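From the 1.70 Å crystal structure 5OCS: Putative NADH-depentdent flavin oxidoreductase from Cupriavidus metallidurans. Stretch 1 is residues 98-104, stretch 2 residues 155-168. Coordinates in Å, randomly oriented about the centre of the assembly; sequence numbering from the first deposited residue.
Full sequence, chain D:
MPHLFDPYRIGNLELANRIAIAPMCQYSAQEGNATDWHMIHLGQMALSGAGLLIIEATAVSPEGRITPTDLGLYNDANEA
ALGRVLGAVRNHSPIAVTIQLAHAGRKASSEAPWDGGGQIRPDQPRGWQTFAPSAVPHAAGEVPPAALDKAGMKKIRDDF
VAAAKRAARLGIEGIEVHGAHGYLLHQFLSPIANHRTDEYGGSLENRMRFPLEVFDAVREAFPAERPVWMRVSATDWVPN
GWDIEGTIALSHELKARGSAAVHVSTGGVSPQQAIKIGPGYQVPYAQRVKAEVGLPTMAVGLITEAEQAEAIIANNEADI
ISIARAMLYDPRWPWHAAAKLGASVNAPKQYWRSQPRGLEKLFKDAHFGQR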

ATOM      1  N   THR D  98      -8.168   1.746 -15.489  1.00  7.57           N
ATOM      2  CA  THR D  98      -8.380   2.702 -16.573  1.00  7.92           C
ATOM      3  C   THR D  98      -7.327   3.793 -16.458  1.00  7.84           C
ATOM      4  O   THR D  98      -6.586   3.864 -15.462  1.00  8.30           O
ATOM      5  CB  THR D  98      -9.797   3.309 -16.504  1.00  7.63           C
ATOM      6  OG1 THR D  98      -9.991   4.027 -15.267  1.00  8.05           O
ATOM      7  CG2 THR D  98     -10.836   2.141 -16.590  1.00  7.64           C
ATOM      8  N   ILE D  99      -7.274   4.690 -17.429  1.00  7.91           N
ATOM      9  CA  ILE D  99      -6.219   5.689 -17.452  1.00  7.95           C
ATOM     10  C   ILE D  99      -6.754   7.032 -17.937  1.00  7.84           C
ATOM     11  O   ILE D  99      -7.589   7.092 -18.831  1.00  8.55           O
ATOM     12  CB  ILE D  99      -5.023   5.237 -18.320  1.00  7.76           C
ATOM     13  CG1 ILE D  99      -3.795   6.121 -18.085  1.00  7.85           C
ATOM     14  CG2 ILE D  99      -5.392   5.107 -19.829  1.00  7.75           C
ATOM     15  CD1 ILE D  99      -2.523   5.452 -18.546  1.00  8.11           C
ATOM     16  N   GLN D 100      -6.272   8.101 -17.333  1.00  8.61           N
ATOM     17  CA  GLN D 100      -6.597   9.483 -17.758  1.00  8.28           C
ATOM     18  C   GLN D 100      -5.536   9.965 -18.726  1.00  8.10           C
ATOM     19  O   GLN D 100      -4.348  10.045 -18.377  1.00  8.30           O
ATOM     20  CB  GLN D 100      -6.683  10.398 -16.540  1.00  8.81           C
ATOM     21  CG  GLN D 100      -7.152  11.787 -16.877  1.00  9.34           C
ATOM     22  CD  GLN D 100      -7.028  12.706 -15.711  1.00  9.19           C
ATOM     23  OE1 GLN D 100      -5.915  13.053 -15.297  1.00  9.65           O
ATOM     24  NE2 GLN D 100      -8.163  13.159 -15.197  1.00  8.99           N
ATOM     25  N   LEU D 101      -5.917  10.183 -19.988  1.00  8.27           N
ATOM     26  CA  LEU D 101      -4.989  10.720 -20.955  1.00  7.75           C
ATOM     27  C   LEU D 101      -5.124  12.244 -20.935  1.00  8.24           C
ATOM     28  O   LEU D 101      -6.245  12.783 -20.901  1.00  7.96           O
ATOM     29  CB  LEU D 101      -5.298  10.158 -22.329  1.00  8.22           C
ATOM     30  CG  LEU D 101      -5.023   8.689 -22.576  1.00  8.70           C
ATOM     31  CD1 LEU D 101      -5.322   8.389 -24.044  1.00  9.18           C
ATOM     32  CD2 LEU D 101      -3.591   8.272 -22.215  1.00  9.11           C
ATOM     33  N   ALA D 102      -3.986  12.919 -21.005  1.00  7.88           N
ATOM     34  CA  ALA D 102      -3.901  14.328 -20.656  1.00  8.63           C
ATOM     35  C   ALA D 102      -2.920  15.098 -21.519  1.00  8.58           C
ATOM     36  O   ALA D 102      -1.993  14.565 -22.084  1.00  9.20           O
ATOM     37  CB  ALA D 102      -3.503  14.453 -19.199  1.00  8.74           C
ATOM     38  N   HIS D 103      -3.165  16.399 -21.598  1.00  9.04           N
ATOM     39  CA  HIS D 103      -2.249  17.364 -22.167  1.00  9.59           C
ATOM     40  C   HIS D 103      -2.511  18.681 -21.399  1.00  9.32           C
ATOM     41  O   HIS D 103      -3.655  19.149 -21.344  1.00  8.78           O
ATOM     42  CB  HIS D 103      -2.559  17.557 -23.636  1.00 10.44           C
ATOM     43  CG  HIS D 103      -1.510  18.324 -24.375  1.00 10.44           C
ATOM     44  ND1 HIS D 103      -1.153  19.614 -24.043  1.00 11.03           N
ATOM     45  CD2 HIS D 103      -0.786  18.002 -25.461  1.00 10.98           C
ATOM     46  CE1 HIS D 103      -0.224  20.038 -24.879  1.00 11.46           C
ATOM     47  NE2 HIS D 103       0.013  19.070 -25.753  1.00 11.36           N
ATOM     48  N   ALA D 104      -1.476  19.206 -20.767  1.00  9.24           N
ATOM     49  CA  ALA D 104      -1.582  20.372 -19.851  1.00  9.68           C
ATOM     50  C   ALA D 104      -1.753  21.730 -20.552  1.00  9.73           C
ATOM     51  O   ALA D 104      -2.125  22.705 -19.927  1.00  9.52           O
ATOM     52  CB  ALA D 104      -0.349  20.451 -18.959  1.00  9.37           C
ATOM     53  N   LYS D 155      -1.148  17.219 -34.541  1.00 14.15           N
ATOM     54  CA  LYS D 155      -0.213  16.495 -33.676  1.00 14.14           C
ATOM     55  C   LYS D 155      -0.907  16.065 -32.386  1.00 13.42           C
ATOM     56  O   LYS D 155      -0.857  14.895 -32.003  1.00 12.67           O
ATOM     57  CB  LYS D 155       1.030  17.310 -33.337  1.00 15.50           C
ATOM     58  CG  LYS D 155       2.134  16.502 -32.692  1.00 16.52           C
ATOM     59  CD  LYS D 155       3.297  17.317 -32.178  1.00 16.57           C
ATOM     60  CE  LYS D 155       4.343  16.432 -31.548  1.00 17.85           C
ATOM     61  NZ  LYS D 155       3.866  15.840 -30.264  1.00 18.17           N
ATOM     62  N   ILE D 156      -1.604  16.982 -31.740  1.00 12.13           N
ATOM     63  CA  ILE D 156      -2.304  16.620 -30.493  1.00 12.64           C
ATOM     64  C   ILE D 156      -3.347  15.515 -30.692  1.00 13.09           C
ATOM     65  O   ILE D 156      -3.340  14.544 -29.905  1.00 13.11           O
ATOM     66  CB  ILE D 156      -2.896  17.861 -29.799  1.00 12.22           C
ATOM     67  CG1 ILE D 156      -1.735  18.725 -29.296  1.00 12.43           C
ATOM     68  CG2 ILE D 156      -3.809  17.453 -28.644  1.00 12.60           C
ATOM     69  CD1 ILE D 156      -2.125  20.187 -29.150  1.00 12.71           C
ATOM     70  N   ARG D 157      -4.223  15.636 -31.711  1.00 13.13           N
ATOM     71  CA  ARG D 157      -5.177  14.580 -32.013  1.00 15.65           C
ATOM     72  C   ARG D 157      -4.442  13.249 -32.175  1.00 14.38           C
ATOM     73  O   ARG D 157      -4.814  12.248 -31.544  1.00 13.13           O
ATOM     74  CB  ARG D 157      -6.009  14.811 -33.290  1.00 18.20           C
ATOM     75  CG  ARG D 157      -6.847  16.080 -33.333  1.00 22.90           C
ATOM     76  CD  ARG D 157      -7.797  16.136 -34.543  1.00 25.12           C
ATOM     77  NE  ARG D 157      -8.325  17.502 -34.679  1.00 26.54           N
ATOM     78  CZ  ARG D 157      -7.724  18.500 -35.332  1.00 28.12           C
ATOM     79  NH1 ARG D 157      -6.590  18.281 -35.992  1.00 27.71           N
ATOM     80  NH2 ARG D 157      -8.287  19.733 -35.350  1.00 26.54           N
ATOM     81  N   ASP D 158      -3.402  13.251 -33.011  1.00 14.31           N
ATOM     82  CA  ASP D 158      -2.721  12.016 -33.324  1.00 14.75           C
ATOM     83  C   ASP D 158      -2.007  11.457 -32.092  1.00 13.45           C
ATOM     84  O   ASP D 158      -1.900  10.247 -31.972  1.00 12.53           O
ATOM     85  CB  ASP D 158      -1.730  12.199 -34.450  1.00 16.37           C
ATOM     86  CG  ASP D 158      -2.398  12.467 -35.776  1.00 16.57           C
ATOM     87  OD1 ASP D 158      -3.624  12.198 -35.961  1.00 18.51           O
ATOM     88  OD2 ASP D 158      -1.676  12.987 -36.611  1.00 17.11           O
ATOM     89  N   ASP D 159      -1.512  12.333 -31.218  1.00 12.70           N
ATOM     90  CA  ASP D 159      -0.815  11.916 -29.978  1.00 13.10           C
ATOM     91  C   ASP D 159      -1.816  11.253 -29.006  1.00 12.72           C
ATOM     92  O   ASP D 159      -1.502  10.221 -28.389  1.00 13.10           O
ATOM     93  CB  ASP D 159      -0.119  13.088 -29.288  1.00 12.95           C
ATOM     94  CG  ASP D 159       1.083  13.604 -30.050  1.00 14.00           C
ATOM     95  OD1 ASP D 159       1.580  12.912 -30.982  1.00 13.69           O
ATOM     96  OD2 ASP D 159       1.564  14.692 -29.691  1.00 13.49           O
ATOM     97  N   PHE D 160      -3.011  11.822 -28.885  1.00 12.48           N
ATOM     98  CA  PHE D 160      -4.069  11.183 -28.109  1.00 12.21           C
ATOM     99  C   PHE D 160      -4.398   9.777 -28.642  1.00 12.44           C
ATOM    100  O   PHE D 160      -4.563   8.825 -27.877  1.00 12.75           O
ATOM    101  CB  PHE D 160      -5.318  12.040 -28.035  1.00 11.49           C
ATOM    102  CG  PHE D 160      -5.351  12.971 -26.849  1.00 11.47           C
ATOM    103  CD1 PHE D 160      -5.879  12.543 -25.630  1.00 10.79           C
ATOM    104  CD2 PHE D 160      -4.853  14.294 -26.940  1.00 10.84           C
ATOM    105  CE1 PHE D 160      -5.910  13.390 -24.511  1.00 10.79           C
ATOM    106  CE2 PHE D 160      -4.907  15.152 -25.836  1.00 10.84           C
ATOM    107  CZ  PHE D 160      -5.414  14.691 -24.610  1.00 10.80           C
ATOM    108  N   VAL D 161      -4.526   9.688 -29.950  1.00 12.30           N
ATOM    109  CA  VAL D 161      -4.722   8.422 -30.631  1.00 13.03           C
ATOM    110  C   VAL D 161      -3.592   7.447 -30.371  1.00 11.85           C
ATOM    111  O   VAL D 161      -3.872   6.290 -30.040  1.00 12.04           O
ATOM    112  CB  VAL D 161      -4.925   8.615 -32.152  1.00 13.78           C
ATOM    113  CG1 VAL D 161      -4.929   7.254 -32.870  1.00 13.35           C
ATOM    114  CG2 VAL D 161      -6.239   9.353 -32.402  1.00 14.35           C
ATOM    115  N   ALA D 162      -2.347   7.885 -30.509  1.00 11.89           N
ATOM    116  CA  ALA D 162      -1.211   6.988 -30.323  1.00 12.16           C
ATOM    117  C   ALA D 162      -1.211   6.458 -28.894  1.00 11.54           C
ATOM    118  O   ALA D 162      -1.035   5.254 -28.661  1.00 11.73           O
ATOM    119  CB  ALA D 162       0.116   7.627 -30.683  1.00 12.39           C
ATOM    120  N   ALA D 163      -1.429   7.347 -27.946  1.00 11.14           N
ATOM    121  CA  ALA D 163      -1.442   6.963 -26.517  1.00 11.08           C
ATOM    122  C   ALA D 163      -2.620   6.043 -26.203  1.00 10.30           C
ATOM    123  O   ALA D 163      -2.466   5.103 -25.425  1.00 10.35           O
ATOM    124  CB  ALA D 163      -1.465   8.204 -25.629  1.00 10.73           C
ATOM    125  N   ALA D 164      -3.764   6.269 -26.804  1.00  9.78           N
ATOM    126  CA  ALA D 164      -4.903   5.395 -26.626  1.00 10.24           C
ATOM    127  C   ALA D 164      -4.632   3.964 -27.146  1.00 10.72           C
ATOM    128  O   ALA D 164      -5.023   3.012 -26.507  1.00 10.71           O
ATOM    129  CB  ALA D 164      -6.099   5.968 -27.330  1.00 10.45           C
ATOM    130  N   LYS D 165      -3.915   3.852 -28.265  1.00 11.35           N
ATOM    131  CA  LYS D 165      -3.537   2.543 -28.797  1.00 12.02           C
ATOM    132  C   LYS D 165      -2.538   1.842 -27.892  1.00 11.15           C
ATOM    133  O   LYS D 165      -2.619   0.618 -27.716  1.00 10.39           O
ATOM    134  CB  LYS D 165      -2.996   2.672 -30.216  1.00 14.30           C
ATOM    135  CG  LYS D 165      -4.076   3.058 -31.217  1.00 16.84           C
ATOM    136  CD  LYS D 165      -3.452   3.288 -32.576  1.00 21.21           C
ATOM    137  CE  LYS D 165      -4.445   3.681 -33.653  1.00 26.34           C
ATOM    138  NZ  LYS D 165      -3.709   3.962 -34.930  1.00 30.97           N
ATOM    139  N   ARG D 166      -1.597   2.597 -27.321  1.00 10.09           N
ATOM    140  CA  ARG D 166      -0.654   2.009 -26.361  1.00 10.93           C
ATOM    141  C   ARG D 166      -1.381   1.503 -25.134  1.00 10.70           C
ATOM    142  O   ARG D 166      -1.103   0.389 -24.651  1.00  9.35           O
ATOM    143  CB  ARG D 166       0.449   2.971 -25.966  1.00 11.10           C
ATOM    144  CG  ARG D 166       1.365   3.380 -27.093  1.00 11.84           C
ATOM    145  CD  ARG D 166       2.471   4.213 -26.524  1.00 12.43           C
ATOM    146  NE  ARG D 166       3.362   4.785 -27.540  1.00 13.12           N
ATOM    147  CZ  ARG D 166       4.397   4.157 -28.080  1.00 13.92           C
ATOM    148  NH1 ARG D 166       4.707   2.918 -27.720  1.00 13.28           N
ATOM    149  NH2 ARG D 166       5.148   4.777 -29.000  1.00 15.28           N
ATOM    150  N   ALA D 167      -2.344   2.298 -24.655  1.00  9.84           N
ATOM    151  CA  ALA D 167      -3.142   1.903 -23.493  1.00 10.23           C
ATOM    152  C   ALA D 167      -3.921   0.615 -23.799  1.00 10.25           C
ATOM    153  O   ALA D 167      -3.968  -0.291 -22.958  1.00  9.42           O
ATOM    154  CB  ALA D 167      -4.057   3.032 -23.049  1.00  9.98           C
ATOM    155  N   ALA D 168      -4.506   0.522 -24.977  1.00 10.80           N
ATOM    156  CA  ALA D 168      -5.247  -0.685 -25.372  1.00 11.51           C
ATOM    157  C   ALA D 168      -4.311  -1.909 -25.375  1.00 11.03           C
ATOM    158  O   ALA D 168      -4.670  -2.978 -24.874  1.00 10.60           O
ATOM    159  CB  ALA D 168      -5.911  -0.493 -26.732  1.00 12.55           C
TER

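This is an apolar packing contact between a β-strand and an α-helix running nearly antiparallel to it, held together by van der Waals contact and hydrophobic burial, with no hydrogen bond or salt bridge crossing between the two segments. The strand, residues 98-102, and the helix, residues 155-168, approach to 9.4 Å between axes, and their N-to-C directions differ by 159°. The register follows from this: Ile-99 lies opposite Ala-167, Leu-101 opposite Phe-160, and His-103, just past the strand, opposite Ile-156.

The alternation of a strand decides which of its side chains take part. Ile-99, Leu-101 and His-103 direct their CA-to-CB bonds toward the helix, whereas Thr-98 and Gln-100 remain out of reach and have hydrogen-bonding partners elsewhere in the structure. On the helix, Ile-156, Phe-160, Ala-163 and Ala-167 recur at spacings of three or four residues, which places them along one side, and Ala-164, next to Ala-163, joins them. Its backbone amides and carbonyls bond to one another in the i to i+4 pattern, as in Ala-164 N to Phe-160 O at 2.9 Å, leaving the side chains to make most of the contact.

Leu-101 is the centre of the packing, with the largest area covered by the other segment. Its CD2 lies 4.0 Å from CB of Ala-163, and its CD1 lies 3.8 Å from the backbone N of Ala-164. The small alanine side chains leave room for the leucine methyls, and CD1 comes close to the helix backbone itself. At the far end the same economy serves Ile-99, whose branched side chain brings CG2 to 4.1 Å from CB of Ala-167.

Phe-160 supplies the bulk that the alanines lack. Its CA-to-CB bond points sideways, but the ring reaches back to the strand, where CE1 sits 3.9 Å from Leu-101 CB. The same CE1 is 3.7 Å from Leu-101 O, which lies at the ring edge near its plane; there the carbonyl oxygen faces the slightly positive C-H rim rather than the electron-rich face. Phe-160 CE2 also meets His-103 CB at 4.0 Å, so the ring spans successive inward-pointing residues.

His-103 closes the contact by setting NE2 4.0 Å from Ile-156 CG1. This is simple packing against an aliphatic chain, while its ND1 is hydrogen-bonded to a residue adjoining these segments. Charged groups keep off the interface: Lys-155 NZ and Asp-159 OD2 form a salt bridge of 2.6 Å within the helix, one turn apart.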